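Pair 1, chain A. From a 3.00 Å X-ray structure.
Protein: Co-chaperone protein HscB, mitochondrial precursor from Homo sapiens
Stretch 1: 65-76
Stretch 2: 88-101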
# COMPACT_ATOMS: atom_id res chain seq x y z
N ARG A 65 11.10 -9.80 2.77
CA ARG A 65 11.68 -8.60 3.37
C ARG A 65 10.98 -8.35 4.68
O ARG A 65 11.63 -8.17 5.70
CB ARG A 65 11.49 -7.37 2.48
CG ARG A 65 12.09 -6.09 3.07
CD ARG A 65 13.49 -5.88 2.53
NE ARG A 65 14.49 -5.40 3.49
CZ ARG A 65 14.96 -4.16 3.56
NH1 ARG A 65 15.89 -3.87 4.44
NH2 ARG A 65 14.52 -3.21 2.76
N TYR A 66 9.65 -8.33 4.62
CA TYR A 66 8.83 -8.09 5.81
C TYR A 66 9.33 -8.91 7.00
O TYR A 66 9.41 -8.40 8.12
CB TYR A 66 7.35 -8.39 5.54
CG TYR A 66 6.49 -8.21 6.77
CD1 TYR A 66 6.18 -6.93 7.24
CD2 TYR A 66 6.04 -9.31 7.50
CE1 TYR A 66 5.42 -6.75 8.40
CE2 TYR A 66 5.28 -9.14 8.66
CZ TYR A 66 4.97 -7.86 9.10
OH TYR A 66 4.22 -7.68 10.23
N GLN A 67 9.67 -10.16 6.74
CA GLN A 67 10.21 -11.03 7.78
C GLN A 67 11.62 -10.64 8.23
O GLN A 67 11.85 -10.46 9.42
CB GLN A 67 10.16 -12.48 7.35
CG GLN A 67 8.75 -12.99 7.14
CD GLN A 67 8.73 -14.16 6.20
OE1 GLN A 67 9.60 -15.03 6.26
NE2 GLN A 67 7.75 -14.19 5.30
N GLN A 68 12.56 -10.50 7.29
CA GLN A 68 13.92 -10.08 7.63
C GLN A 68 13.89 -8.93 8.62
O GLN A 68 14.55 -8.96 9.65
CB GLN A 68 14.70 -9.64 6.38
CG GLN A 68 15.03 -10.73 5.38
CD GLN A 68 15.56 -10.17 4.05
OE1 GLN A 68 15.54 -8.96 3.81
NE2 GLN A 68 16.03 -11.07 3.19
N LEU A 69 13.11 -7.90 8.28
CA LEU A 69 13.09 -6.68 9.07
C LEU A 69 12.43 -6.93 10.40
O LEU A 69 12.90 -6.42 11.44
CB LEU A 69 12.41 -5.53 8.31
CG LEU A 69 13.09 -5.17 6.99
CD1 LEU A 69 12.41 -3.98 6.32
CD2 LEU A 69 14.57 -4.88 7.22
N GLN A 70 11.36 -7.72 10.40
CA GLN A 70 10.61 -7.96 11.62
C GLN A 70 11.43 -8.82 12.59
O GLN A 70 11.19 -8.83 13.79
CB GLN A 70 9.23 -8.56 11.33
CG GLN A 70 8.11 -8.02 12.23
CD GLN A 70 8.17 -6.50 12.45
OE1 GLN A 70 8.98 -6.01 13.25
NE2 GLN A 70 7.29 -5.75 11.78
N ARG A 71 12.43 -9.51 12.03
CA ARG A 71 13.40 -10.25 12.82
C ARG A 71 14.33 -9.26 13.56
O ARG A 71 14.84 -9.57 14.63
CB ARG A 71 14.21 -11.17 11.89
CG ARG A 71 14.81 -12.40 12.57
CD ARG A 71 15.54 -13.32 11.57
NE ARG A 71 14.62 -14.13 10.76
CZ ARG A 71 14.45 -14.00 9.44
NH1 ARG A 71 13.58 -14.79 8.82
NH2 ARG A 71 15.13 -13.11 8.73
N LEU A 72 14.50 -8.07 12.99
CA LEU A 72 15.47 -7.10 13.49
C LEU A 72 14.88 -6.10 14.45
O LEU A 72 15.52 -5.72 15.42
CB LEU A 72 16.13 -6.34 12.34
CG LEU A 72 17.03 -7.12 11.39
CD1 LEU A 72 17.30 -6.32 10.13
CD2 LEU A 72 18.33 -7.53 12.08
N VAL A 73 13.65 -5.67 14.19
CA VAL A 73 13.08 -4.54 14.93
C VAL A 73 11.86 -4.81 15.83
O VAL A 73 11.45 -3.94 16.59
CB VAL A 73 12.74 -3.35 14.00
CG1 VAL A 73 13.98 -2.87 13.29
CG2 VAL A 73 11.64 -3.73 13.02
N HIS A 74 11.29 -6.01 15.74
CA HIS A 74 10.09 -6.34 16.50
C HIS A 74 10.27 -6.23 18.03
O HIS A 74 11.25 -6.76 18.57
CB HIS A 74 9.55 -7.72 16.14
CG HIS A 74 8.15 -7.96 16.60
ND1 HIS A 74 7.85 -8.52 17.83
CD2 HIS A 74 6.95 -7.67 16.03
CE1 HIS A 74 6.54 -8.59 17.97
NE2 HIS A 74 5.97 -8.08 16.89
N PRO A 75 9.32 -5.57 18.72
CA PRO A 75 9.48 -5.22 20.14
C PRO A 75 9.80 -6.39 21.07
O PRO A 75 10.35 -6.17 22.16
CB PRO A 75 8.13 -4.59 20.49
CG PRO A 75 7.64 -4.06 19.20
CD PRO A 75 8.03 -5.08 18.20
N ASP A 76 9.46 -7.61 20.65
CA ASP A 76 9.75 -8.84 21.39
C ASP A 76 11.23 -8.99 21.76
O ASP A 76 11.56 -9.40 22.89
CB ASP A 76 9.30 -10.06 20.58
CG ASP A 76 7.80 -10.29 20.65
OD1 ASP A 76 7.06 -9.30 20.80
OD2 ASP A 76 7.36 -11.47 20.55
N PHE A 88 12.19 3.09 19.73
CA PHE A 88 12.54 2.98 18.32
C PHE A 88 12.14 1.65 17.71
O PHE A 88 11.77 1.61 16.54
CB PHE A 88 14.03 3.20 18.12
CG PHE A 88 14.49 4.57 18.45
CD1 PHE A 88 13.67 5.68 18.23
CD2 PHE A 88 15.77 4.77 18.95
CE1 PHE A 88 14.11 6.95 18.53
CE2 PHE A 88 16.22 6.06 19.26
CZ PHE A 88 15.38 7.14 19.04
N SER A 89 12.24 0.58 18.49
CA SER A 89 11.84 -0.76 18.06
C SER A 89 10.36 -0.79 17.70
O SER A 89 9.98 -1.37 16.69
CB SER A 89 12.14 -1.78 19.16
OG SER A 89 11.30 -2.92 19.09
N GLU A 90 9.54 -0.14 18.53
CA GLU A 90 8.12 0.05 18.27
C GLU A 90 7.90 0.95 17.05
O GLU A 90 7.10 0.63 16.16
CB GLU A 90 7.44 0.62 19.53
CG GLU A 90 6.09 1.29 19.32
CD GLU A 90 4.95 0.31 19.31
OE1 GLU A 90 4.81 -0.44 18.31
OE2 GLU A 90 4.17 0.29 20.28
N LYS A 91 8.62 2.07 16.98
CA LYS A 91 8.46 2.97 15.83
C LYS A 91 8.73 2.24 14.51
O LYS A 91 7.83 2.13 13.68
CB LYS A 91 9.26 4.26 15.99
CG LYS A 91 8.68 5.16 17.07
CD LYS A 91 9.30 6.55 17.14
CE LYS A 91 8.57 7.40 18.19
NZ LYS A 91 8.94 8.84 18.14
N HIS A 92 9.96 1.73 14.34
CA HIS A 92 10.36 0.90 13.19
C HIS A 92 9.30 -0.14 12.81
O HIS A 92 8.82 -0.16 11.67
CB HIS A 92 11.66 0.16 13.49
CG HIS A 92 12.91 0.95 13.25
ND1 HIS A 92 13.37 1.25 11.98
CD2 HIS A 92 13.80 1.48 14.11
CE1 HIS A 92 14.49 1.94 12.07
NE2 HIS A 92 14.77 2.11 13.35
N SER A 93 8.95 -1.01 13.77
CA SER A 93 8.02 -2.13 13.54
C SER A 93 6.65 -1.71 13.00
O SER A 93 6.09 -2.37 12.11
CB SER A 93 7.85 -2.95 14.82
OG SER A 93 7.47 -4.28 14.53
N THR A 94 6.14 -0.59 13.52
CA THR A 94 4.97 0.08 12.96
C THR A 94 5.20 0.48 11.51
O THR A 94 4.36 0.17 10.67
CB THR A 94 4.57 1.34 13.77
OG1 THR A 94 4.50 1.03 15.17
CG2 THR A 94 3.21 1.88 13.30
N LEU A 95 6.32 1.15 11.22
CA LEU A 95 6.58 1.59 9.84
C LEU A 95 6.64 0.37 8.94
O LEU A 95 6.02 0.34 7.88
CB LEU A 95 7.87 2.40 9.70
CG LEU A 95 8.08 3.73 10.43
CD1 LEU A 95 9.56 4.06 10.46
CD2 LEU A 95 7.30 4.87 9.79
N VAL A 96 7.38 -0.64 9.37
CA VAL A 96 7.53 -1.87 8.59
C VAL A 96 6.16 -2.42 8.22
O VAL A 96 5.91 -2.76 7.06
CB VAL A 96 8.37 -2.91 9.34
CG1 VAL A 96 8.39 -4.23 8.58
CG2 VAL A 96 9.79 -2.40 9.53
N ASN A 97 5.26 -2.48 9.20
CA ASN A 97 3.89 -2.89 8.94
C ASN A 97 3.20 -2.03 7.89
O ASN A 97 2.59 -2.57 6.97
CB ASN A 97 3.06 -2.90 10.22
CG ASN A 97 3.44 -4.01 11.15
OD1 ASN A 97 3.98 -5.05 10.74
ND2 ASN A 97 3.17 -3.82 12.43
N ASP A 98 3.31 -0.71 8.03
CA ASP A 98 2.65 0.20 7.11
C ASP A 98 3.10 -0.09 5.69
O ASP A 98 2.30 -0.54 4.87
CB ASP A 98 2.96 1.66 7.45
CG ASP A 98 2.26 2.12 8.70
OD1 ASP A 98 1.26 1.49 9.11
OD2 ASP A 98 2.73 3.13 9.28
N ALA A 99 4.38 0.14 5.42
CA ALA A 99 4.98 -0.20 4.15
C ALA A 99 4.43 -1.54 3.61
O ALA A 99 3.84 -1.61 2.54
CB ALA A 99 6.49 -0.24 4.29
N TYR A 100 4.61 -2.61 4.38
CA TYR A 100 4.19 -3.89 3.88
C TYR A 100 2.73 -3.89 3.39
O TYR A 100 2.48 -4.17 2.21
CB TYR A 100 4.40 -4.98 4.92
CG TYR A 100 3.91 -6.30 4.44
CD1 TYR A 100 4.48 -6.91 3.30
CD2 TYR A 100 2.87 -6.96 5.09
CE1 TYR A 100 4.04 -8.14 2.83
CE2 TYR A 100 2.41 -8.21 4.62
CZ TYR A 100 3.00 -8.79 3.50
OH TYR A 100 2.58 -10.01 3.04
N LYS A 101 1.78 -3.57 4.28
CA LYS A 101 0.36 -3.49 3.93
C LYS A 101 0.14 -2.60 2.69
O LYS A 101 -0.54 -3.01 1.75
CB LYS A 101 -0.49 -3.00 5.11
CG LYS A 101 -0.28 -3.78 6.41
CD LYS A 101 -1.46 -3.69 7.39
CE LYS A 101 -2.60 -4.66 7.00
NZ LYS A 101 -3.61 -4.88 8.10

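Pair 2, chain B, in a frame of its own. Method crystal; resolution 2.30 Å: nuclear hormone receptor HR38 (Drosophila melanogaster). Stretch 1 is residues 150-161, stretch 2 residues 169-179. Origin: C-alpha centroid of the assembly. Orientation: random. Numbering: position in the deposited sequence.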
# COMPACT_ATOMS: atom_id res chain seq x y z
N ALA B 150 8.75 1.60 -5.88
CA ALA B 150 8.24 2.96 -5.76
C ALA B 150 7.29 3.24 -6.93
O ALA B 150 6.22 3.83 -6.75
CB ALA B 150 9.39 3.96 -5.73
N CYS B 151 7.68 2.80 -8.13
CA CYS B 151 6.86 2.99 -9.31
C CYS B 151 5.58 2.17 -9.17
O CYS B 151 4.50 2.63 -9.52
CB CYS B 151 7.61 2.57 -10.58
SG CYS B 151 9.00 3.63 -10.98
N LEU B 152 5.72 0.96 -8.66
CA LEU B 152 4.57 0.08 -8.47
C LEU B 152 3.55 0.75 -7.53
O LEU B 152 2.33 0.67 -7.75
CB LEU B 152 5.05 -1.25 -7.89
CG LEU B 152 5.79 -2.19 -8.85
CD1 LEU B 152 6.00 -3.55 -8.18
CD2 LEU B 152 4.99 -2.34 -10.13
N CYS B 153 4.04 1.44 -6.51
CA CYS B 153 3.16 2.15 -5.58
C CYS B 153 2.47 3.31 -6.27
O CYS B 153 1.26 3.47 -6.16
CB CYS B 153 3.95 2.68 -4.39
SG CYS B 153 4.49 1.42 -3.25
N ALA B 154 3.25 4.14 -6.96
CA ALA B 154 2.70 5.29 -7.65
C ALA B 154 1.68 4.84 -8.67
O ALA B 154 0.70 5.55 -8.95
CB ALA B 154 3.81 6.09 -8.31
N LEU B 155 1.89 3.65 -9.23
CA LEU B 155 0.96 3.12 -10.23
C LEU B 155 -0.30 2.56 -9.57
O LEU B 155 -1.32 2.39 -10.23
CB LEU B 155 1.63 2.04 -11.07
CG LEU B 155 2.59 2.53 -12.14
CD1 LEU B 155 3.19 1.32 -12.85
CD2 LEU B 155 1.87 3.43 -13.15
N THR B 156 -0.23 2.27 -8.28
CA THR B 156 -1.40 1.78 -7.57
C THR B 156 -2.31 2.98 -7.32
O THR B 156 -3.53 2.86 -7.33
CB THR B 156 -1.00 1.15 -6.23
OG1 THR B 156 -0.10 0.06 -6.46
CG2 THR B 156 -2.23 0.65 -5.49
N LEU B 157 -1.69 4.14 -7.12
CA LEU B 157 -2.42 5.38 -6.86
C LEU B 157 -2.89 6.06 -8.15
O LEU B 157 -4.06 6.42 -8.28
CB LEU B 157 -1.53 6.34 -6.07
CG LEU B 157 -2.18 7.71 -5.87
CD1 LEU B 157 -3.38 7.58 -4.94
CD2 LEU B 157 -1.17 8.69 -5.31
N ILE B 158 -1.96 6.24 -9.08
CA ILE B 158 -2.26 6.88 -10.35
C ILE B 158 -2.71 5.80 -11.35
O ILE B 158 -1.91 5.22 -12.08
CB ILE B 158 -1.03 7.64 -10.88
CG1 ILE B 158 -0.45 8.52 -9.76
CG2 ILE B 158 -1.40 8.49 -12.09
CD1 ILE B 158 -1.48 9.42 -9.10
N THR B 159 -4.01 5.55 -11.35
CA THR B 159 -4.62 4.54 -12.21
C THR B 159 -6.04 4.97 -12.53
O THR B 159 -6.60 5.84 -11.86
CB THR B 159 -4.65 3.16 -11.48
OG1 THR B 159 -5.23 2.17 -12.34
CG2 THR B 159 -5.49 3.25 -10.21
N GLU B 160 -6.63 4.36 -13.55
CA GLU B 160 -7.99 4.69 -13.94
C GLU B 160 -8.99 4.39 -12.81
O GLU B 160 -8.93 3.33 -12.18
CB GLU B 160 -8.37 3.91 -15.20
N ARG B 161 -9.88 5.34 -12.56
CA ARG B 161 -10.91 5.18 -11.54
C ARG B 161 -12.17 5.83 -12.10
O ARG B 161 -12.10 6.78 -12.88
CB ARG B 161 -10.54 5.89 -10.23
CG ARG B 161 -9.28 5.39 -9.55
CD ARG B 161 -9.39 3.97 -9.05
NE ARG B 161 -8.28 3.68 -8.14
CZ ARG B 161 -8.00 2.48 -7.63
NH1 ARG B 161 -8.74 1.44 -7.94
NH2 ARG B 161 -6.97 2.33 -6.79
N LYS B 169 -5.79 13.33 -17.88
CA LYS B 169 -4.65 13.91 -17.19
C LYS B 169 -4.04 12.87 -16.25
O LYS B 169 -2.82 12.83 -16.04
CB LYS B 169 -5.08 15.17 -16.42
CG LYS B 169 -3.92 16.05 -15.98
CD LYS B 169 -4.39 17.45 -15.58
CE LYS B 169 -3.20 18.36 -15.26
NZ LYS B 169 -3.59 19.81 -15.22
N VAL B 170 -4.89 12.01 -15.70
CA VAL B 170 -4.44 10.94 -14.82
C VAL B 170 -3.66 9.91 -15.65
O VAL B 170 -2.58 9.46 -15.24
CB VAL B 170 -5.63 10.24 -14.15
CG1 VAL B 170 -5.16 8.98 -13.44
CG2 VAL B 170 -6.29 11.17 -13.16
N GLU B 171 -4.20 9.54 -16.80
CA GLU B 171 -3.54 8.55 -17.65
C GLU B 171 -2.18 9.02 -18.15
O GLU B 171 -1.28 8.21 -18.35
CB GLU B 171 -4.41 8.19 -18.85
CG GLU B 171 -3.71 7.19 -19.79
CD GLU B 171 -4.51 6.88 -21.04
OE1 GLU B 171 -4.87 7.83 -21.77
OE2 GLU B 171 -4.77 5.68 -21.29
N GLN B 172 -2.02 10.32 -18.37
CA GLN B 172 -0.75 10.84 -18.85
C GLN B 172 0.32 10.68 -17.78
O GLN B 172 1.46 10.31 -18.07
CB GLN B 172 -0.89 12.30 -19.27
CG GLN B 172 -1.72 12.45 -20.55
CD GLN B 172 -2.00 13.89 -20.93
OE1 GLN B 172 -2.68 14.16 -21.92
NE2 GLN B 172 -1.47 14.83 -20.14
N LEU B 173 -0.05 10.97 -16.53
CA LEU B 173 0.89 10.82 -15.43
C LEU B 173 1.21 9.34 -15.30
O LEU B 173 2.35 8.95 -15.09
CB LEU B 173 0.29 11.36 -14.13
CG LEU B 173 1.19 11.27 -12.90
CD1 LEU B 173 2.54 11.93 -13.18
CD2 LEU B 173 0.50 11.94 -11.73
N GLN B 174 0.18 8.50 -15.43
CA GLN B 174 0.39 7.07 -15.34
C GLN B 174 1.40 6.63 -16.40
O GLN B 174 2.33 5.87 -16.11
CB GLN B 174 -0.92 6.30 -15.54
CG GLN B 174 -0.72 4.80 -15.53
CD GLN B 174 -2.00 4.00 -15.65
OE1 GLN B 174 -2.15 3.19 -16.57
NE2 GLN B 174 -2.92 4.22 -14.73
N MET B 175 1.23 7.12 -17.63
CA MET B 175 2.14 6.76 -18.71
C MET B 175 3.55 7.21 -18.39
O MET B 175 4.51 6.51 -18.71
CB MET B 175 1.67 7.36 -20.04
CG MET B 175 0.58 6.54 -20.75
SD MET B 175 1.06 4.79 -21.04
CE MET B 175 0.02 3.93 -19.81
N LYS B 176 3.69 8.38 -17.76
CA LYS B 176 5.02 8.86 -17.41
C LYS B 176 5.67 7.93 -16.40
O LYS B 176 6.85 7.61 -16.50
CB LYS B 176 4.98 10.28 -16.84
CG LYS B 176 5.02 11.37 -17.89
CD LYS B 176 5.23 12.74 -17.27
CE LYS B 176 5.34 13.81 -18.36
NZ LYS B 176 5.65 15.18 -17.83
N ILE B 177 4.88 7.50 -15.42
CA ILE B 177 5.40 6.61 -14.39
C ILE B 177 5.75 5.27 -15.02
O ILE B 177 6.77 4.68 -14.69
CB ILE B 177 4.38 6.42 -13.26
CG1 ILE B 177 3.96 7.78 -12.70
CG2 ILE B 177 5.00 5.59 -12.12
CD1 ILE B 177 2.79 7.71 -11.76
N ILE B 178 4.91 4.80 -15.94
CA ILE B 178 5.17 3.54 -16.63
C ILE B 178 6.46 3.67 -17.43
O ILE B 178 7.32 2.78 -17.41
CB ILE B 178 4.02 3.14 -17.59
CG1 ILE B 178 2.91 2.44 -16.82
CG2 ILE B 178 4.55 2.22 -18.70
CD1 ILE B 178 1.80 1.88 -17.69
N GLY B 179 6.60 4.79 -18.13
CA GLY B 179 7.80 5.03 -18.91
C GLY B 179 9.04 4.91 -18.05
O GLY B 179 9.98 4.20 -18.40

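The sharpest difference lies in how the two helices are tied together: pair 1 uses three hydrogen bonds spread along the contact, whereas pair 2 uses one and leaves the rest to aliphatic packing. The backbones beneath are nearly the same. In each pair a helix runs antiparallel to its neighbour, at 168° in pair 1 and 165° in pair 2, with axes 9.5 and 9.8 Å apart at closest approach, and fourteen central residues superpose with an RMSD of 0.5 Å. In both, the first helix gives way to non-helical geometry beside the second, at His74(A) in pair 1 and at Ile158(B) in pair 2.

Two matched positions form the common apolar centre. Val96(A) coincides with Ile177(B), and Val73(A) with Ile158(B). In pair 1 the two valines interlock as knobs: Val73(A) sits among Ser89(A), His92(A), Ser93(A) and Val96(A), while Val96(A) sits among Tyr66(A), Leu69(A), Gln70(A) and Val73(A). Their tips meet with CG2 of Val73(A) 4.2 Å from CG2 of Val96(A). Pair 2 has isoleucines in both places, and the longer branch is used, CG1 of Ile158(B) lying 3.9 Å from CD1 of Ile177(B). The same CD1 of Ile177(B) reaches CB of Ala154(B) at 3.9 Å. Ala154(B) matches Leu69(A), whose CB lies 4.2 Å from CG1 of Val96(A); a small residue facing a long one thus replaces a large residue facing a short one.

The next matched pair of positions changes chemistry altogether. Gln70(A) leaves its helix sideways and its end reaches Ser93(A); the flexible chain of Gln70(A) brings its planar amide to the short side chain of Ser93(A), and OG of Ser93(A) donates to OE1 of Gln70(A) at 2.6 Å. At the equivalent places Leu155(B) meets Gln174(B), and the contact becomes one of carbon on carbon, CD2 of Leu155(B) lying 3.8 Å from CG of Gln174(B). The methylene portion of Gln174(B) therefore packs against leucine while its extended chain, t at chi1 and chi2, carries the amide just past the end of the first helix, where NE2 of Gln174(B) donates to O of Ile158(B) at 3.0 Å.

That carbonyl matches the one on Val73(A), and pair 1 also satisfies it, but from a different position. OG of Ser89(A) donates to O of Val73(A) at 2.7 Å, a short side chain sufficing because the backbones are close there. Ser89(A) coincides with Val170(B), which has no polar group in its side chain and instead places CG1 4.0 Å from CG2 of Ile158(B).

At the other end, Tyr66(A) falls on Cys151(B). The ring of Tyr66(A) forms an offset stack with that of Tyr100(A), centroids 4.6 Å apart, and OH of Tyr66(A) donates to OD1 of Asn97(A) at 2.7 Å; one residue thus supplies both a broad apolar surface and a polar tip. Cys151(B) is compact, its CB 4.3 Å from CG2 of Ile177(B). Ile178(B), which coincides with Asn97(A), points away from the other stretch at CB, yet its CG1 still lies 3.9 Å from CD2 of Leu155(B).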